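Local coordinates for protein PvdO (Pseudomonas aeruginosa, PDB 5HHA) that takes part in maturation of the pyoverdine chromophore in the periplasm and belongs to the formylglycine-generating-enzyme family, whose oxidase activity it is not certain to share, at residues Leu45-Glu58 against Glu154-Pro168. Residues are numbered along the deposited sequence; the frame is centred on the assembly and turned at random.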
loop_
_atom_site.group_PDB
_atom_site.type_symbol
_atom_site.label_atom_id
_atom_site.label_comp_id
_atom_site.label_asym_id
_atom_site.label_seq_id
_atom_site.Cartn_x
_atom_site.Cartn_y
_atom_site.Cartn_z
ATOM N N LEU A 45 -6.287 -2.163 -13.156
ATOM C CA LEU A 45 -7.442 -1.463 -12.594
ATOM C C LEU A 45 -8.161 -0.693 -13.693
ATOM O O LEU A 45 -7.544 -0.118 -14.562
ATOM C CB LEU A 45 -7.023 -0.498 -11.477
ATOM C CG LEU A 45 -6.216 -1.096 -10.311
ATOM C CD1 LEU A 45 -6.122 -0.071 -9.179
ATOM C CD2 LEU A 45 -6.841 -2.357 -9.790
ATOM N N PRO A 46 -9.493 -0.639 -13.622
ATOM C CA PRO A 46 -10.277 0.040 -14.650
ATOM C C PRO A 46 -10.181 1.540 -14.542
ATOM O O PRO A 46 -9.930 2.109 -13.474
ATOM C CB PRO A 46 -11.701 -0.422 -14.346
ATOM C CG PRO A 46 -11.702 -0.721 -12.914
ATOM C CD PRO A 46 -10.338 -1.276 -12.605
ATOM N N ALA A 47 -10.335 2.212 -15.672
ATOM C CA ALA A 47 -10.631 3.627 -15.674
ATOM C C ALA A 47 -11.972 3.847 -14.994
ATOM O O ALA A 47 -12.786 2.941 -14.922
ATOM C CB ALA A 47 -10.672 4.153 -17.097
ATOM N N GLY A 48 -12.203 5.054 -14.494
ATOM C CA GLY A 48 -13.449 5.391 -13.828
ATOM C C GLY A 48 -13.221 6.423 -12.757
ATOM O O GLY A 48 -12.095 6.851 -12.535
ATOM N N SER A 49 -14.300 6.813 -12.092
ATOM C CA SER A 49 -14.247 7.748 -10.982
ATOM C C SER A 49 -14.669 7.055 -9.714
ATOM O O SER A 49 -15.357 6.035 -9.725
ATOM C CB SER A 49 -15.204 8.919 -11.203
ATOM O OG SER A 49 -14.846 9.653 -12.331
ATOM N N PHE A 50 -14.255 7.631 -8.601
ATOM C CA PHE A 50 -14.728 7.159 -7.306
ATOM C C PHE A 50 -14.764 8.301 -6.318
ATOM O O PHE A 50 -14.148 9.317 -6.529
ATOM C CB PHE A 50 -13.859 6.004 -6.753
ATOM C CG PHE A 50 -12.590 6.457 -6.047
ATOM C CD1 PHE A 50 -11.555 7.101 -6.721
ATOM C CD2 PHE A 50 -12.435 6.218 -4.678
ATOM C CE1 PHE A 50 -10.413 7.494 -6.048
ATOM C CE2 PHE A 50 -11.294 6.623 -4.011
ATOM C CZ PHE A 50 -10.279 7.241 -4.704
ATOM N N THR A 51 -15.474 8.112 -5.217
ATOM C CA THR A 51 -15.493 9.096 -4.164
ATOM C C THR A 51 -14.417 8.757 -3.133
ATOM O O THR A 51 -14.408 7.658 -2.555
ATOM C CB THR A 51 -16.878 9.126 -3.477
ATOM O OG1 THR A 51 -17.886 9.416 -4.453
ATOM C CG2 THR A 51 -16.922 10.152 -2.352
ATOM N N MET A 52 -13.527 9.705 -2.913
ATOM C CA MET A 52 -12.413 9.551 -1.995
ATOM C C MET A 52 -12.694 10.288 -0.705
ATOM O O MET A 52 -13.252 11.405 -0.715
ATOM C CB MET A 52 -11.153 10.115 -2.653
ATOM C CG MET A 52 -9.875 9.835 -1.882
ATOM S SD MET A 52 -8.454 10.510 -2.772
ATOM C CE MET A 52 -7.098 9.950 -1.746
ATOM N N GLY A 53 -12.309 9.671 0.408
ATOM C CA GLY A 53 -12.544 10.214 1.729
ATOM C C GLY A 53 -13.558 9.376 2.468
ATOM O O GLY A 53 -13.932 8.274 2.021
ATOM N N THR A 54 -14.041 9.897 3.587
ATOM C CA THR A 54 -14.879 9.140 4.503
ATOM C C THR A 54 -16.097 9.964 4.947
ATOM O O THR A 54 -15.926 11.104 5.342
ATOM C CB THR A 54 -14.031 8.758 5.735
ATOM O OG1 THR A 54 -12.890 8.008 5.295
ATOM C CG2 THR A 54 -14.800 7.948 6.714
ATOM N N PRO A 55 -17.286 9.385 4.943
ATOM C CA PRO A 55 -18.452 10.091 5.486
ATOM C C PRO A 55 -18.275 10.470 6.956
ATOM O O PRO A 55 -17.668 9.721 7.705
ATOM C CB PRO A 55 -19.589 9.084 5.291
ATOM C CG PRO A 55 -19.109 8.171 4.171
ATOM C CD PRO A 55 -17.632 8.068 4.395
ATOM N N ASP A 56 -18.843 11.606 7.374
ATOM C CA ASP A 56 -18.684 12.131 8.730
ATOM C C ASP A 56 -18.991 11.139 9.832
ATOM O O ASP A 56 -18.358 11.170 10.867
ATOM C CB ASP A 56 -19.641 13.326 8.910
ATOM C CG ASP A 56 -19.287 14.518 8.044
ATOM O OD1 ASP A 56 -18.181 14.581 7.477
ATOM O OD2 ASP A 56 -20.136 15.442 7.977
ATOM N N ASP A 57 -19.975 10.285 9.594
ATOM C CA ASP A 57 -20.462 9.397 10.645
ATOM C C ASP A 57 -19.908 7.981 10.600
ATOM O O ASP A 57 -20.338 7.115 11.360
ATOM C CB ASP A 57 -21.997 9.377 10.619
ATOM C CG ASP A 57 -22.597 10.718 11.007
ATOM O OD1 ASP A 57 -21.951 11.491 11.734
ATOM O OD2 ASP A 57 -23.727 10.961 10.562
ATOM N N GLU A 58 -18.933 7.712 9.738
ATOM C CA GLU A 58 -18.309 6.392 9.695
ATOM C C GLU A 58 -17.560 6.142 10.986
ATOM O O GLU A 58 -16.805 6.966 11.448
ATOM C CB GLU A 58 -17.346 6.283 8.508
ATOM C CG GLU A 58 -16.609 4.954 8.444
ATOM C CD GLU A 58 -15.834 4.795 7.165
ATOM O OE1 GLU A 58 -16.453 4.802 6.076
ATOM O OE2 GLU A 58 -14.599 4.666 7.252
ATOM N N GLU A 154 -1.818 8.530 -3.671
ATOM C CA GLU A 154 -2.747 8.246 -2.576
ATOM C C GLU A 154 -4.126 7.911 -3.128
ATOM O O GLU A 154 -4.809 7.004 -2.651
ATOM C CB GLU A 154 -2.820 9.422 -1.608
ATOM C CG GLU A 154 -3.579 9.073 -0.334
ATOM C CD GLU A 154 -3.687 10.159 0.710
ATOM O OE1 GLU A 154 -3.295 11.310 0.451
ATOM O OE2 GLU A 154 -4.135 9.806 1.829
ATOM N N ALA A 155 -4.551 8.664 -4.138
ATOM C CA ALA A 155 -5.852 8.409 -4.747
ATOM C C ALA A 155 -5.922 7.026 -5.390
ATOM O O ALA A 155 -6.914 6.300 -5.264
ATOM C CB ALA A 155 -6.141 9.485 -5.783
ATOM N N GLU A 156 -4.864 6.630 -6.106
ATOM C CA GLU A 156 -4.816 5.294 -6.705
ATOM C C GLU A 156 -4.913 4.217 -5.637
ATOM O O GLU A 156 -5.568 3.204 -5.813
ATOM C CB GLU A 156 -3.524 5.086 -7.499
ATOM C CG GLU A 156 -3.483 5.842 -8.810
ATOM C CD GLU A 156 -2.116 5.867 -9.467
ATOM O OE1 GLU A 156 -1.104 5.531 -8.826
ATOM O OE2 GLU A 156 -2.073 6.256 -10.657
ATOM N N ARG A 157 -4.242 4.453 -4.514
ATOM C CA ARG A 157 -4.232 3.474 -3.444
ATOM C C ARG A 157 -5.642 3.320 -2.844
ATOM O O ARG A 157 -6.130 2.195 -2.662
ATOM C CB ARG A 157 -3.175 3.827 -2.399
ATOM C CG ARG A 157 -2.610 2.645 -1.614
ATOM C CD ARG A 157 -3.578 2.042 -0.603
ATOM N NE ARG A 157 -2.923 0.974 0.152
ATOM C CZ ARG A 157 -3.510 0.266 1.106
ATOM N NH1 ARG A 157 -4.708 0.607 1.548
ATOM N NH2 ARG A 157 -2.877 -0.763 1.633
ATOM N N GLU A 158 -6.308 4.427 -2.547
ATOM C CA GLU A 158 -7.667 4.299 -1.996
ATOM C C GLU A 158 -8.616 3.677 -3.026
ATOM O O GLU A 158 -9.454 2.866 -2.684
ATOM C CB GLU A 158 -8.215 5.628 -1.488
ATOM C CG GLU A 158 -9.558 5.439 -0.733
ATOM C CD GLU A 158 -10.058 6.660 0.019
ATOM O OE1 GLU A 158 -9.265 7.311 0.716
ATOM O OE2 GLU A 158 -11.286 6.920 -0.090
ATOM N N TYR A 159 -8.461 4.047 -4.294
ATOM C CA TYR A 159 -9.284 3.483 -5.372
ATOM C C TYR A 159 -9.144 1.968 -5.392
ATOM O O TYR A 159 -10.105 1.221 -5.485
ATOM C CB TYR A 159 -8.823 4.063 -6.690
ATOM C CG TYR A 159 -9.553 3.637 -7.943
ATOM C CD1 TYR A 159 -10.909 3.913 -8.106
ATOM C CD2 TYR A 159 -8.864 3.075 -9.016
ATOM C CE1 TYR A 159 -11.561 3.609 -9.296
ATOM C CE2 TYR A 159 -9.517 2.748 -10.200
ATOM C CZ TYR A 159 -10.855 3.051 -10.329
ATOM O OH TYR A 159 -11.565 2.798 -11.497
ATOM N N GLY A 160 -7.904 1.514 -5.330
ATOM C CA GLY A 160 -7.577 0.101 -5.390
ATOM C C GLY A 160 -7.995 -0.666 -4.160
ATOM O O GLY A 160 -8.347 -1.849 -4.245
ATOM N N ALA A 161 -7.974 -0.013 -3.001
ATOM C CA ALA A 161 -8.445 -0.615 -1.770
ATOM C C ALA A 161 -9.955 -0.796 -1.805
ATOM O O ALA A 161 -10.462 -1.829 -1.378
ATOM C CB ALA A 161 -8.051 0.236 -0.564
ATOM N N ARG A 162 -10.676 0.219 -2.270
ATOM C CA ARG A 162 -12.129 0.179 -2.214
ATOM C C ARG A 162 -12.744 -0.768 -3.231
ATOM O O ARG A 162 -13.756 -1.427 -2.950
ATOM C CB ARG A 162 -12.718 1.555 -2.450
ATOM C CG ARG A 162 -12.474 2.529 -1.317
ATOM C CD ARG A 162 -13.173 3.875 -1.583
ATOM N NE ARG A 162 -13.056 4.770 -0.432
ATOM C CZ ARG A 162 -13.739 4.607 0.694
ATOM N NH1 ARG A 162 -14.643 3.663 0.802
ATOM N NH2 ARG A 162 -13.505 5.394 1.724
ATOM N N ALA A 163 -12.175 -0.812 -4.438
ATOM C CA ALA A 163 -12.714 -1.668 -5.505
ATOM C C ALA A 163 -14.224 -1.468 -5.683
ATOM O O ALA A 163 -14.981 -2.438 -5.848
ATOM C CB ALA A 163 -12.380 -3.127 -5.247
ATOM N N GLY A 164 -14.662 -0.213 -5.646
ATOM C CA GLY A 164 -16.058 0.123 -5.871
ATOM C C GLY A 164 -16.877 0.297 -4.605
ATOM O O GLY A 164 -18.021 0.783 -4.673
ATOM N N SER A 165 -16.325 0.010 -3.445
ATOM C CA SER A 165 -17.093 0.044 -2.203
ATOM C C SER A 165 -17.046 1.420 -1.561
ATOM O O SER A 165 -16.049 2.125 -1.654
ATOM C CB SER A 165 -16.595 -1.025 -1.244
ATOM O OG SER A 165 -15.266 -0.750 -0.844
ATOM N N ALA A 166 -18.143 1.820 -0.929
ATOM C CA ALA A 166 -18.280 3.143 -0.326
ATOM C C ALA A 166 -18.045 3.175 1.171
ATOM O O ALA A 166 -17.811 4.233 1.743
ATOM C CB ALA A 166 -19.691 3.668 -0.612
ATOM N N GLY A 167 -18.215 2.035 1.807
ATOM C CA GLY A 167 -18.045 1.913 3.248
ATOM C C GLY A 167 -16.602 1.715 3.634
ATOM O O GLY A 167 -15.695 1.818 2.797
ATOM N N PRO A 168 -16.367 1.433 4.911
ATOM C CA PRO A 168 -14.994 1.279 5.383
ATOM C C PRO A 168 -14.261 0.069 4.790
ATOM O O PRO A 168 -13.025 0.101 4.653
ATOM C CB PRO A 168 -15.154 1.132 6.901
ATOM C CG PRO A 168 -16.518 0.655 7.104
ATOM C CD PRO A 168 -17.343 1.286 6.005
HETATM O O HOH W 1 -15.917 5.307 -2.819
HETATM O O HOH W 2 -15.766 5.104 3.485
#
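Phe50 and Tyr159 meet where strand 48-52 runs almost perpendicular, at 98°, across helix 154-162, a strand-over-helix crossing within the sulfatase-modifying-factor (FGE-sulfatase) fold. The crossing is a worked example of a two-sided interface: close-packed side chains at one end, a water-bridged loop contact at the other. On the tight side, CB of Tyr159 sits over one face of the Phe50 ring, a CH-pi contact 4.0 Å from the centroid, while CG of Glu158 and CD of Arg162 border its edge. The two aromatic rings are inclined by 50°, with CD1 of Phe50 3.5 Å from CD1 of Tyr159. Because chi1 of Tyr159 (-179°) turns the ring away from the backbone N, its phenol reaches back along the strand, where Tyr159 OH donates to Pro46 O at 2.7 Å, from above the carbonyl plane; CD1 of Leu45 packs beside CD2 of Tyr159. Beyond Phe50, the extended chain of Met52 lays its SD and CE against Ala155, with Met52 CE 3.6 Å from Ala155 CA.

A buried carboxylate joins the two halves. Glu158 OE2 takes Gly53 N on its syn side, while Arg162 approaches side-on with NE and NH2, both directed at that one oxygen; three N-H groups thus fix the carboxylate, whose OE1 forms a salt bridge with Arg250. The guanidinium is steadied in turn by the loop that follows the helix, NH1 donating to Ser165 O and Gly167 O.

The far side is looser. Glu58 lies across the Pro168 ring, its OE2 paired with Arg262, and Glu58 OE1 stays 5.3 Å from Arg162 NH2. One water bridges that interval, accepting from Arg162 NH2 and donating to Ala166 O and, at 2.7 Å, to Glu58 OE1.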